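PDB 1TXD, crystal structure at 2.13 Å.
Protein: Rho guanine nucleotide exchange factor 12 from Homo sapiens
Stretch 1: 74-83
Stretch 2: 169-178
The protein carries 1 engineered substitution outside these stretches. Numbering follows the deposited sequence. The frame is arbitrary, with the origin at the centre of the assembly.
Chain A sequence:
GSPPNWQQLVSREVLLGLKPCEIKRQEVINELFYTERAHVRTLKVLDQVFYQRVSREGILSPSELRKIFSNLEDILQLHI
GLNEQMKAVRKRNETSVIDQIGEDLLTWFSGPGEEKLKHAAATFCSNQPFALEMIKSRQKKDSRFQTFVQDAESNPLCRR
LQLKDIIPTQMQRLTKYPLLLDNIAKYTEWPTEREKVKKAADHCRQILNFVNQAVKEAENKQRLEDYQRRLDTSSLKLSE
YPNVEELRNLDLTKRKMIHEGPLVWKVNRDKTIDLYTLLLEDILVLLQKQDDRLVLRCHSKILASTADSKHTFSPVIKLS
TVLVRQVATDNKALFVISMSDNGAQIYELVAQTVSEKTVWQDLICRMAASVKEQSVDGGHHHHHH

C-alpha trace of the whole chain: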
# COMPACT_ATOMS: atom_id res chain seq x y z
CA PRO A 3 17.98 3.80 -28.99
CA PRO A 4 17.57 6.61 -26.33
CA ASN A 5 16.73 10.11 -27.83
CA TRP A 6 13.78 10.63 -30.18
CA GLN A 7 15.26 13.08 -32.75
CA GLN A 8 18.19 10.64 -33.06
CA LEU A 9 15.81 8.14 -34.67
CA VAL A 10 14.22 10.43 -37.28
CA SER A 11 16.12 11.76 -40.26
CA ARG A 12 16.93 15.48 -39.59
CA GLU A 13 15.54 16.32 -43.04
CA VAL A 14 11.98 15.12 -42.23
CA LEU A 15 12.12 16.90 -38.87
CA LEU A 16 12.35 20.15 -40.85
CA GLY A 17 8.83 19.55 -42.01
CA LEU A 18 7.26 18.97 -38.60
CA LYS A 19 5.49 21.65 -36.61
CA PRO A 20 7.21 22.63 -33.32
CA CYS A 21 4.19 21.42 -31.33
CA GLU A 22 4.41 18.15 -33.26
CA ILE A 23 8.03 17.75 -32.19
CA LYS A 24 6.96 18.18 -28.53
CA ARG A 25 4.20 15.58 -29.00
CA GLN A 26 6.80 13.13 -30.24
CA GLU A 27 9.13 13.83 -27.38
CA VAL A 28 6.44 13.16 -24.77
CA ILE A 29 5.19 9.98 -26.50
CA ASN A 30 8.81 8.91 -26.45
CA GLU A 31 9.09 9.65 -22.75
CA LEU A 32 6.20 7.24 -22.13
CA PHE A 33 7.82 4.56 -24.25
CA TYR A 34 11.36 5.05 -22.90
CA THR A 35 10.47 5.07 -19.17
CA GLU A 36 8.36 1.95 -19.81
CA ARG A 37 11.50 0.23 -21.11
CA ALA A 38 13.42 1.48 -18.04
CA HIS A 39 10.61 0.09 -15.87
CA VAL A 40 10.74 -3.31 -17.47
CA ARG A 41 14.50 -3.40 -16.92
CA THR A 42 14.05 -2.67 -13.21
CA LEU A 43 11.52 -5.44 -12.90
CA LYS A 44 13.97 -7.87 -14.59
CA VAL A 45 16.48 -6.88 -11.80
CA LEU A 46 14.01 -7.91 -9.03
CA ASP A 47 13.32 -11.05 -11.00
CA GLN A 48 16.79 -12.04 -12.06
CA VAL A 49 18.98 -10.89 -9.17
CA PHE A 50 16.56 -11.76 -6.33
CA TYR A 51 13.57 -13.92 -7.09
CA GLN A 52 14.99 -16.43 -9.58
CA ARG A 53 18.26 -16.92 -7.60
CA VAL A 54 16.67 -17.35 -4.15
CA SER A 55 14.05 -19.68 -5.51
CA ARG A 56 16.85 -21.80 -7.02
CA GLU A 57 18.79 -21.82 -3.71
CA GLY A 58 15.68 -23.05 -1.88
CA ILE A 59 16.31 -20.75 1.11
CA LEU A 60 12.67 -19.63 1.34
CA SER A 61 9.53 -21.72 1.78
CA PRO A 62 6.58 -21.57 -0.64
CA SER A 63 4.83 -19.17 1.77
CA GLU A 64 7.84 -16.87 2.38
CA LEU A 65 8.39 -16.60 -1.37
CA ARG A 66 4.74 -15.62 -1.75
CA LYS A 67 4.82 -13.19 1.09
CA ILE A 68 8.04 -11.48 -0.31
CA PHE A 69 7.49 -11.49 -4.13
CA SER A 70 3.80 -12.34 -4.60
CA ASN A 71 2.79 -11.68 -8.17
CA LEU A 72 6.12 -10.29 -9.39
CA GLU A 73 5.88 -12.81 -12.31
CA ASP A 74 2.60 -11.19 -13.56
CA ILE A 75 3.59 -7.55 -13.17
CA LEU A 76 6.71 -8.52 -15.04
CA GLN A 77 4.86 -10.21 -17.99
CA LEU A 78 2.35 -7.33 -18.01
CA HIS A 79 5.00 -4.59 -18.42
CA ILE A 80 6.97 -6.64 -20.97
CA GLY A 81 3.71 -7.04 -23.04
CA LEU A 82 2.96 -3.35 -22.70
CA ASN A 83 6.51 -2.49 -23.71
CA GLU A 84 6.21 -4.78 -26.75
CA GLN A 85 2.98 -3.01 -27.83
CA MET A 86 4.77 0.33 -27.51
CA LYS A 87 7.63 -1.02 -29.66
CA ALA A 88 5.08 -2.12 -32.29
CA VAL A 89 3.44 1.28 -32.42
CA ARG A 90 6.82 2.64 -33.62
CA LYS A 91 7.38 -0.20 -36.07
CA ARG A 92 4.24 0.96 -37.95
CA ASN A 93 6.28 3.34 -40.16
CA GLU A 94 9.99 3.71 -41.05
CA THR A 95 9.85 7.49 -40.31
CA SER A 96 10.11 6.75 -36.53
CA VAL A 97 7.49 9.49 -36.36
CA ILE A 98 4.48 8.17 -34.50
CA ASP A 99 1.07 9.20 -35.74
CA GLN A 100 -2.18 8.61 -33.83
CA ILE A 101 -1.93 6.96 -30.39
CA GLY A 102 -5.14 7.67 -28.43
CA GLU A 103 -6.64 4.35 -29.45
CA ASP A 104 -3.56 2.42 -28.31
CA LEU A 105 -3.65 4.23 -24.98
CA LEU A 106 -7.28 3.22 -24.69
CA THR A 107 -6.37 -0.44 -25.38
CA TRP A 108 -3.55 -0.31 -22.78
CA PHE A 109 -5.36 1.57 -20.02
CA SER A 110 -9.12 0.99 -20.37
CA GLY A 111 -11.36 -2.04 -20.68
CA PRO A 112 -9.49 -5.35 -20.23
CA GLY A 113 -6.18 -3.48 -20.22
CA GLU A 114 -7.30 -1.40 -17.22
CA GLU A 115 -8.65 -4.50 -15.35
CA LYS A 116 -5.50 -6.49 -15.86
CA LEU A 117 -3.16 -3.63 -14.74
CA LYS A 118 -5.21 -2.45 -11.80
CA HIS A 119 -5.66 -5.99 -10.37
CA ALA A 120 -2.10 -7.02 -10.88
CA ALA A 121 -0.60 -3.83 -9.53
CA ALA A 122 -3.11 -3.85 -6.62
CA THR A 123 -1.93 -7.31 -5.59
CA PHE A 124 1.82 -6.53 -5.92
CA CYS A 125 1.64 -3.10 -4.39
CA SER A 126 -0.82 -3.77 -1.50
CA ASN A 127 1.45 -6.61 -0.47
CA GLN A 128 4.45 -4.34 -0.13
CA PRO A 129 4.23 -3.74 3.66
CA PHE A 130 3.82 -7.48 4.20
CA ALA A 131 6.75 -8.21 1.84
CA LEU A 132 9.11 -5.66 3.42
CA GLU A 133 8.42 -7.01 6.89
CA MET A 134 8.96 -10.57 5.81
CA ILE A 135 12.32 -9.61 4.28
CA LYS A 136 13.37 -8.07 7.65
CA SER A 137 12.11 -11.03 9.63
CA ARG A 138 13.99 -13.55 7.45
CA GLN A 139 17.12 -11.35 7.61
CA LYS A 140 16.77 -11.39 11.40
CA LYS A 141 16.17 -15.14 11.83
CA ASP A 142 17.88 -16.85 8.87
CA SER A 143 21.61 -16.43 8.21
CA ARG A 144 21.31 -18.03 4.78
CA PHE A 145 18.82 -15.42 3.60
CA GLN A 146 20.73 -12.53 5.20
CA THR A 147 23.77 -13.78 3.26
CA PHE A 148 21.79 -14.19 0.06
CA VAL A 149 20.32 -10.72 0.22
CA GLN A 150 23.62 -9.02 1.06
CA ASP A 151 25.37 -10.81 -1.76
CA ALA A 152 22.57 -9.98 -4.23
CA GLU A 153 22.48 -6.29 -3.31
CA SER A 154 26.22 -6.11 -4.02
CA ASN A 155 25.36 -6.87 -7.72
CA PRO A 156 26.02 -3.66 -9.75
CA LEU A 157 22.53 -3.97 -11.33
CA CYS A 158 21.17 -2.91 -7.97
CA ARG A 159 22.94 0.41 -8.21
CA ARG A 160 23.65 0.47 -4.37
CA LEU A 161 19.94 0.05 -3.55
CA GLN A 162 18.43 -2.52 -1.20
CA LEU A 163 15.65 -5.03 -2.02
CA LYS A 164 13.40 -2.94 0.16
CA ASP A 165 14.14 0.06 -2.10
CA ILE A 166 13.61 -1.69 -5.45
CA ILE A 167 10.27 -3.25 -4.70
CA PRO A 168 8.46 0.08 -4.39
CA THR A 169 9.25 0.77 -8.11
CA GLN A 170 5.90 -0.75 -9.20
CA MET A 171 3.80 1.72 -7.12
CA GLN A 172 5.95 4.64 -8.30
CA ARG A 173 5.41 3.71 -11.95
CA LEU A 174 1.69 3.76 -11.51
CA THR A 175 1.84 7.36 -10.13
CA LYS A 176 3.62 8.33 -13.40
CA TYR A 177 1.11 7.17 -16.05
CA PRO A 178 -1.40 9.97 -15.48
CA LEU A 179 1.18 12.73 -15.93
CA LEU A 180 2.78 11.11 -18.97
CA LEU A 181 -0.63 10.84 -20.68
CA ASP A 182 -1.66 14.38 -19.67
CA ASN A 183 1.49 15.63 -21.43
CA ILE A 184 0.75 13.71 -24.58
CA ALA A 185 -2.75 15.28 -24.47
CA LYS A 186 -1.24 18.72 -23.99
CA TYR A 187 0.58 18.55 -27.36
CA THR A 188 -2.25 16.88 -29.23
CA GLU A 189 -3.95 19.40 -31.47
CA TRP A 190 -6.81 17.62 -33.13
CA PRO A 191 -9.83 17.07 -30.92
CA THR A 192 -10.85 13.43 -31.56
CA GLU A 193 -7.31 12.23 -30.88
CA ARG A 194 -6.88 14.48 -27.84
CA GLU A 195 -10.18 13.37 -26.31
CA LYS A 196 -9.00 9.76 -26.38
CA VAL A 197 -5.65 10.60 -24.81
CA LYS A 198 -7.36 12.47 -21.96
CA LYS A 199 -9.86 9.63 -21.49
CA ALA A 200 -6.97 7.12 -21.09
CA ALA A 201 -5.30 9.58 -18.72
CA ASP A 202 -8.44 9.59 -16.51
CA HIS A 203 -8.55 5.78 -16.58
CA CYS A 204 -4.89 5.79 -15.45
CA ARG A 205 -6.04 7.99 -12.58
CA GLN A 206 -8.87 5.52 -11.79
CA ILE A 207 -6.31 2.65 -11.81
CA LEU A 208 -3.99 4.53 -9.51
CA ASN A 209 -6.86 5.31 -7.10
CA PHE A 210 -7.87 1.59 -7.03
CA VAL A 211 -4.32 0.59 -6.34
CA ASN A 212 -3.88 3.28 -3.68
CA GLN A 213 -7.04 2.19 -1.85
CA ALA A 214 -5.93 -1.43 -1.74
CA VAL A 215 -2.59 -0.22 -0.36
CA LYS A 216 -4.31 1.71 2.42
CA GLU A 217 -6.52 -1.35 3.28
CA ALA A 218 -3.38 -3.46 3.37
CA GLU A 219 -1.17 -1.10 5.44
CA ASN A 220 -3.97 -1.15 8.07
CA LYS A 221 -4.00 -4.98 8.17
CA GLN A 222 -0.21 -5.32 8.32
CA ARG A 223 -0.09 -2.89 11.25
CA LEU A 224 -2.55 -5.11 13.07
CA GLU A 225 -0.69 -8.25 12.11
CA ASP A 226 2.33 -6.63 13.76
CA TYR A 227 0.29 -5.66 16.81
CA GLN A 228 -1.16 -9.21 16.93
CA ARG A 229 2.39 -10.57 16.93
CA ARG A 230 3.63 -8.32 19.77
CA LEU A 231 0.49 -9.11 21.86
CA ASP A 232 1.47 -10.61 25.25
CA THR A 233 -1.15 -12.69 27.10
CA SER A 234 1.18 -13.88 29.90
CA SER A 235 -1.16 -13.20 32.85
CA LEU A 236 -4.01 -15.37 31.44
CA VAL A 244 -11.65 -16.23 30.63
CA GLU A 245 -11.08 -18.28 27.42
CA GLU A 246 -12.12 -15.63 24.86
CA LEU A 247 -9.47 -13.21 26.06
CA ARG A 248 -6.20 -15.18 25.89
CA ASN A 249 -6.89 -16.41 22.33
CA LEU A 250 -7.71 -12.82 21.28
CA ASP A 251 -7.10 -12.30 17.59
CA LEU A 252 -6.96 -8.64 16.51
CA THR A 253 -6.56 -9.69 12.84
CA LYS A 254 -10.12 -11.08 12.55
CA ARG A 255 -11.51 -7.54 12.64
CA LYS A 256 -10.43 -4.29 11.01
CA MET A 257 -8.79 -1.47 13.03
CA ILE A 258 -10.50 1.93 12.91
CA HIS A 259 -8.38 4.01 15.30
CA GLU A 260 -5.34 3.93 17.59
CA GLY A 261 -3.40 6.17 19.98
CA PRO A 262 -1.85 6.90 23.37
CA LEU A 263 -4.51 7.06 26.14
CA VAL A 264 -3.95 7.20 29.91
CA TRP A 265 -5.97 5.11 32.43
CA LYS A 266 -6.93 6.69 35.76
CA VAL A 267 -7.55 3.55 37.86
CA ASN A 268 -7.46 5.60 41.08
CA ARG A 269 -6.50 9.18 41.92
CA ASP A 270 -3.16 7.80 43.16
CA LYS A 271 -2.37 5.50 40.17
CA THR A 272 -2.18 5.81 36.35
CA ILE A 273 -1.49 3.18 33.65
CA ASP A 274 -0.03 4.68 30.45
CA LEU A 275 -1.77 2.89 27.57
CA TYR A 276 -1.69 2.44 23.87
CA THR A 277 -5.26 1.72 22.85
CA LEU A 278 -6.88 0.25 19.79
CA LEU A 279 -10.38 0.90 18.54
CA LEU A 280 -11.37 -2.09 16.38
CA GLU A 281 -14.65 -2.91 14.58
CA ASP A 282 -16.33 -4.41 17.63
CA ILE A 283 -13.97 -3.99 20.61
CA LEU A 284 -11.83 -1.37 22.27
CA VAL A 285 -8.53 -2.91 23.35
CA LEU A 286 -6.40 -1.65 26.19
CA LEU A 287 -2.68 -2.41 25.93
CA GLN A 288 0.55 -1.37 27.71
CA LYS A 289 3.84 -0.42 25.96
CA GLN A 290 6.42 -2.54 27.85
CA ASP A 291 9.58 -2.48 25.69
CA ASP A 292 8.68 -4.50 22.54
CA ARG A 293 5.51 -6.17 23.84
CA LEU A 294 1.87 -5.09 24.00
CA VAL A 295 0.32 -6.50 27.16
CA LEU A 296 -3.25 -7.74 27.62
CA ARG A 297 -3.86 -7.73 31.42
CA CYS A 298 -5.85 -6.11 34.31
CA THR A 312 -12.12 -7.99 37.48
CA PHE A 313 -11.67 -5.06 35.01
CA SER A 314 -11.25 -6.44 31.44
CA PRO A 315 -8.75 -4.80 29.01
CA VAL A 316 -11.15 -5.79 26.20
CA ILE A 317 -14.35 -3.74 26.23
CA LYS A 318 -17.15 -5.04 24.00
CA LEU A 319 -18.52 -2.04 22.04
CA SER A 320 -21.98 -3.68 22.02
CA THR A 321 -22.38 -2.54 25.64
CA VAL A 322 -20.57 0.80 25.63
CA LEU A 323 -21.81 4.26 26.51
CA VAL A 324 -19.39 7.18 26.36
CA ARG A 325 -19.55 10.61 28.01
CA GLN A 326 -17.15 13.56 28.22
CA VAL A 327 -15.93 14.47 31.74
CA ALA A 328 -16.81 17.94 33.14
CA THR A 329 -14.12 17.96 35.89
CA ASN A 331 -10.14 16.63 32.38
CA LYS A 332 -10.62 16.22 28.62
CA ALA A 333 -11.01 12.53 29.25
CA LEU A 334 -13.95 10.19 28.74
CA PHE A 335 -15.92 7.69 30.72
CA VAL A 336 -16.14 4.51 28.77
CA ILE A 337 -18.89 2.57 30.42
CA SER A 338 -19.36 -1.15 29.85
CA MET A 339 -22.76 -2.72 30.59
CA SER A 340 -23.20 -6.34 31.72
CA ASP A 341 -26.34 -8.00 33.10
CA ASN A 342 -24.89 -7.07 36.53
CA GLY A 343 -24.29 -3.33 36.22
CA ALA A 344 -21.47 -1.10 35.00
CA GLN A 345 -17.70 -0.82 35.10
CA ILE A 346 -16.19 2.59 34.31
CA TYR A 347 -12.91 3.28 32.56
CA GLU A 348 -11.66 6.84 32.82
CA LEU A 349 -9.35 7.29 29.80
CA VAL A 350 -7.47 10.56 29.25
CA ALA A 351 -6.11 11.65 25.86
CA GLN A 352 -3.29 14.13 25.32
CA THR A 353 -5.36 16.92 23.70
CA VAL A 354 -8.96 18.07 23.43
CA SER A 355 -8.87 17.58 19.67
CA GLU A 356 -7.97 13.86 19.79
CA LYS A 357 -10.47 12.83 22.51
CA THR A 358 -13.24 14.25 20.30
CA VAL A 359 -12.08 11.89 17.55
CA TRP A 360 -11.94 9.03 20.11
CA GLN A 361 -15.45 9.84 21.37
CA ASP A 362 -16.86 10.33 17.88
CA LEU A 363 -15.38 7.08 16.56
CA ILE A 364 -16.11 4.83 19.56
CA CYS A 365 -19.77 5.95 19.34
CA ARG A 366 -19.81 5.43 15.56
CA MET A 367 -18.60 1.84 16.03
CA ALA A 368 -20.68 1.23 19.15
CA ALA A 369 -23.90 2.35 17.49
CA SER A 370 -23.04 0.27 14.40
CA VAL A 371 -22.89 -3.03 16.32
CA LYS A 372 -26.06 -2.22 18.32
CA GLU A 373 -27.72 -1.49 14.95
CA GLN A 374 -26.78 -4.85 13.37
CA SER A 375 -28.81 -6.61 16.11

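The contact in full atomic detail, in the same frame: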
# COMPACT_ATOMS: atom_id res chain seq x y z
N ASP A 74 3.65 -11.77 -12.71
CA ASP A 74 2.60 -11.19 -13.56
C ASP A 74 2.83 -9.72 -13.81
O ASP A 74 2.51 -9.21 -14.85
CB ASP A 74 1.19 -11.37 -13.02
CG ASP A 74 0.90 -12.75 -12.53
OD1 ASP A 74 1.32 -13.87 -13.11
OD2 ASP A 74 0.15 -12.79 -11.55
N ILE A 75 3.37 -8.98 -12.87
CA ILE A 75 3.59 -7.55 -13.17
C ILE A 75 4.74 -7.48 -14.17
O ILE A 75 4.75 -6.66 -15.07
CB ILE A 75 3.80 -6.61 -11.97
CG1 ILE A 75 4.79 -7.15 -11.01
CG2 ILE A 75 2.43 -6.27 -11.20
CD1 ILE A 75 5.45 -6.06 -10.28
N LEU A 76 5.70 -8.37 -14.02
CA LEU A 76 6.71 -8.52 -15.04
C LEU A 76 6.17 -8.76 -16.44
O LEU A 76 6.55 -8.01 -17.34
CB LEU A 76 7.76 -9.55 -14.67
CG LEU A 76 8.86 -9.86 -15.68
CD1 LEU A 76 9.75 -8.65 -15.98
CD2 LEU A 76 9.72 -11.01 -15.16
N GLN A 77 5.40 -9.84 -16.65
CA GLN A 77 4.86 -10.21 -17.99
C GLN A 77 3.95 -9.07 -18.51
O GLN A 77 3.97 -8.74 -19.65
CB GLN A 77 4.10 -11.54 -17.95
CG GLN A 77 4.87 -12.83 -18.40
CD GLN A 77 6.25 -12.56 -19.05
OE1 GLN A 77 6.32 -12.11 -20.21
NE2 GLN A 77 7.33 -12.82 -18.31
N LEU A 78 3.20 -8.42 -17.64
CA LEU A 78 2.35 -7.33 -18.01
C LEU A 78 3.10 -6.14 -18.65
O LEU A 78 2.77 -5.70 -19.78
CB LEU A 78 1.55 -6.87 -16.80
CG LEU A 78 0.54 -5.77 -17.04
CD1 LEU A 78 -0.50 -5.77 -16.01
CD2 LEU A 78 1.19 -4.41 -17.11
N HIS A 79 4.16 -5.71 -17.98
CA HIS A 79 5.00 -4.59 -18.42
C HIS A 79 5.89 -4.96 -19.61
O HIS A 79 6.07 -4.11 -20.52
CB HIS A 79 5.77 -4.03 -17.25
CG HIS A 79 4.93 -3.22 -16.31
ND1 HIS A 79 4.52 -1.93 -16.58
CD2 HIS A 79 4.43 -3.52 -15.09
CE1 HIS A 79 3.79 -1.48 -15.59
NE2 HIS A 79 3.73 -2.42 -14.66
N ILE A 80 6.37 -6.19 -19.70
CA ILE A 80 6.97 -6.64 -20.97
C ILE A 80 5.94 -6.58 -22.16
O ILE A 80 6.27 -6.08 -23.24
CB ILE A 80 7.53 -8.04 -20.86
CG1 ILE A 80 8.80 -8.05 -20.02
CG2 ILE A 80 7.85 -8.67 -22.27
CD1 ILE A 80 9.19 -9.43 -19.54
N GLY A 81 4.71 -7.10 -21.98
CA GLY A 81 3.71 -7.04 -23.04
C GLY A 81 3.38 -5.61 -23.44
O GLY A 81 3.23 -5.31 -24.58
N LEU A 82 3.29 -4.72 -22.46
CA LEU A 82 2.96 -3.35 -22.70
C LEU A 82 4.08 -2.67 -23.47
O LEU A 82 3.84 -1.92 -24.44
CB LEU A 82 2.73 -2.64 -21.35
CG LEU A 82 2.43 -1.14 -21.38
CD1 LEU A 82 1.40 -0.74 -22.53
CD2 LEU A 82 1.94 -0.72 -19.99
N ASN A 83 5.32 -2.94 -23.04
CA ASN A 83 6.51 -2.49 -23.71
C ASN A 83 6.59 -3.00 -25.15
O ASN A 83 7.00 -2.29 -26.01
CB ASN A 83 7.75 -2.93 -22.95
CG ASN A 83 9.01 -2.31 -23.49
OD1 ASN A 83 9.94 -3.01 -23.90
ND2 ASN A 83 9.04 -1.00 -23.53
N THR A 169 9.20 0.20 -6.77
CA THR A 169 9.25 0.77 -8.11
C THR A 169 7.93 0.56 -8.84
O THR A 169 7.55 1.47 -9.62
CB THR A 169 10.41 0.26 -8.96
OG1 THR A 169 10.43 -1.18 -8.97
CG2 THR A 169 11.74 0.69 -8.34
N GLN A 170 7.21 -0.56 -8.58
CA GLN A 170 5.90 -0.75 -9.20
C GLN A 170 4.89 0.37 -8.82
O GLN A 170 4.27 0.98 -9.70
CB GLN A 170 5.28 -2.06 -8.81
CG GLN A 170 4.04 -2.36 -9.59
CD GLN A 170 4.29 -2.49 -11.16
OE1 GLN A 170 5.43 -2.70 -11.63
NE2 GLN A 170 3.21 -2.37 -11.92
N MET A 171 4.73 0.65 -7.53
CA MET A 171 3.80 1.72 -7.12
C MET A 171 4.22 3.02 -7.77
O MET A 171 3.36 3.75 -8.26
CB MET A 171 3.75 1.83 -5.59
CG MET A 171 2.86 2.96 -4.98
SD MET A 171 1.08 2.55 -4.99
CE MET A 171 0.55 3.59 -6.26
N GLN A 172 5.52 3.32 -7.83
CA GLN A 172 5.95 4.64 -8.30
C GLN A 172 5.54 4.82 -9.77
O GLN A 172 5.03 5.86 -10.17
CB GLN A 172 7.47 4.89 -8.13
CG GLN A 172 7.89 6.37 -8.51
CD GLN A 172 7.31 7.46 -7.56
OE1 GLN A 172 6.65 7.13 -6.56
NE2 GLN A 172 7.57 8.75 -7.87
N ARG A 173 5.77 3.77 -10.55
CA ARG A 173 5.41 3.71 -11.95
C ARG A 173 3.95 4.07 -12.20
O ARG A 173 3.60 4.84 -13.11
CB ARG A 173 5.77 2.32 -12.55
CG ARG A 173 5.51 2.25 -14.07
CD ARG A 173 6.16 3.38 -14.87
NE ARG A 173 6.04 3.18 -16.32
CZ ARG A 173 6.34 4.13 -17.22
NH1 ARG A 173 6.85 5.23 -16.81
NH2 ARG A 173 6.17 3.95 -18.53
N LEU A 174 3.09 3.52 -11.38
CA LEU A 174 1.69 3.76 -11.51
C LEU A 174 1.33 5.22 -11.19
O LEU A 174 0.37 5.70 -11.73
CB LEU A 174 0.92 2.82 -10.63
CG LEU A 174 0.23 1.67 -11.33
CD1 LEU A 174 1.26 0.70 -11.84
CD2 LEU A 174 -0.58 1.03 -10.31
N THR A 175 2.09 5.91 -10.37
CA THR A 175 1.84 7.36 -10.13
C THR A 175 2.22 8.18 -11.36
O THR A 175 1.71 9.27 -11.54
CB THR A 175 2.65 7.89 -8.93
OG1 THR A 175 4.04 7.84 -9.26
CG2 THR A 175 2.54 6.97 -7.70
N LYS A 176 3.07 7.63 -12.24
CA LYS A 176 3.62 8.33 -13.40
C LYS A 176 2.70 8.31 -14.64
O LYS A 176 2.65 9.26 -15.41
CB LYS A 176 5.00 7.75 -13.77
CG LYS A 176 6.15 7.99 -12.76
CD LYS A 176 6.47 9.47 -12.61
CE LYS A 176 7.36 9.79 -11.40
NZ LYS A 176 8.73 9.19 -11.46
N TYR A 177 1.93 7.25 -14.83
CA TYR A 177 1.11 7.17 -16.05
C TYR A 177 0.20 8.37 -16.28
O TYR A 177 0.15 8.88 -17.40
CB TYR A 177 0.31 5.88 -16.08
CG TYR A 177 1.15 4.67 -16.35
CD1 TYR A 177 1.96 4.60 -17.49
CD2 TYR A 177 1.11 3.58 -15.52
CE1 TYR A 177 2.70 3.46 -17.77
CE2 TYR A 177 1.88 2.44 -15.80
CZ TYR A 177 2.65 2.40 -16.89
OH TYR A 177 3.39 1.29 -17.14
N PRO A 178 -0.49 8.86 -15.25
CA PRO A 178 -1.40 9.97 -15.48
C PRO A 178 -0.72 11.21 -16.05
O PRO A 178 -1.30 11.88 -16.91
CB PRO A 178 -1.96 10.27 -14.09
CG PRO A 178 -1.79 9.07 -13.33
CD PRO A 178 -0.51 8.40 -13.86

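Residues 74-83 and 169-178 are both helical, and their axes run in broadly the same direction, inclined by 37° and no closer than 12.6 Å. At this separation the backbones stay well apart: the CA atoms of Ile75 and Gln170 lie 8.2 Å from each other, and those of Leu82 and Tyr177 12.6 Å. The contact is therefore made by side chains that reach across, and it buries a modest 238 Å². Ile75, His79 and Leu82 recur at intervals of four and three residues, which places them along one side of the first helix; Gln170, Arg173 and Tyr177, spaced three and four apart, lie along one side of the second.

His79 is the hub. It points its CA-to-CB bond toward the second helix, and with chi1 in the m well (-74°) and chi2 at -77° its imidazole meets Gln170 and Tyr177 at the ring edge. Gln170 combines a t chi1 with a p chi2, a bent conformation that carries its amide to the ring. There Gln170 NE2 donates a nearly linear hydrogen bond to His79 NE2 (2.8 Å, 169°), so this imidazole nitrogen serves as an acceptor and carries no proton. The other end of the same amide lies against aliphatic carbon, with Gln170 OE1 3.6 Å from Ile75 CD1; this oxygen is hydrogen-bonded elsewhere in the structure.

Two turns beyond Gln170, Tyr177 adopts m (chi1 -73°) and brings its hydroxyl up against both His79 and Leu82. Tyr177 OH approaches His79 CE1 at 3.2 Å, while Leu82 CD2 lies 3.8 Å from Tyr177 OH and 4.5 Å from Tyr177 CZ. Leu82, in the t,p conformation, thus adds an apolar contact beside the polar centre. Arg173 contributes little: Arg173 CG comes within 4.4 Å of His79 CE1, and its guanidinium nitrogens are hydrogen-bonded elsewhere.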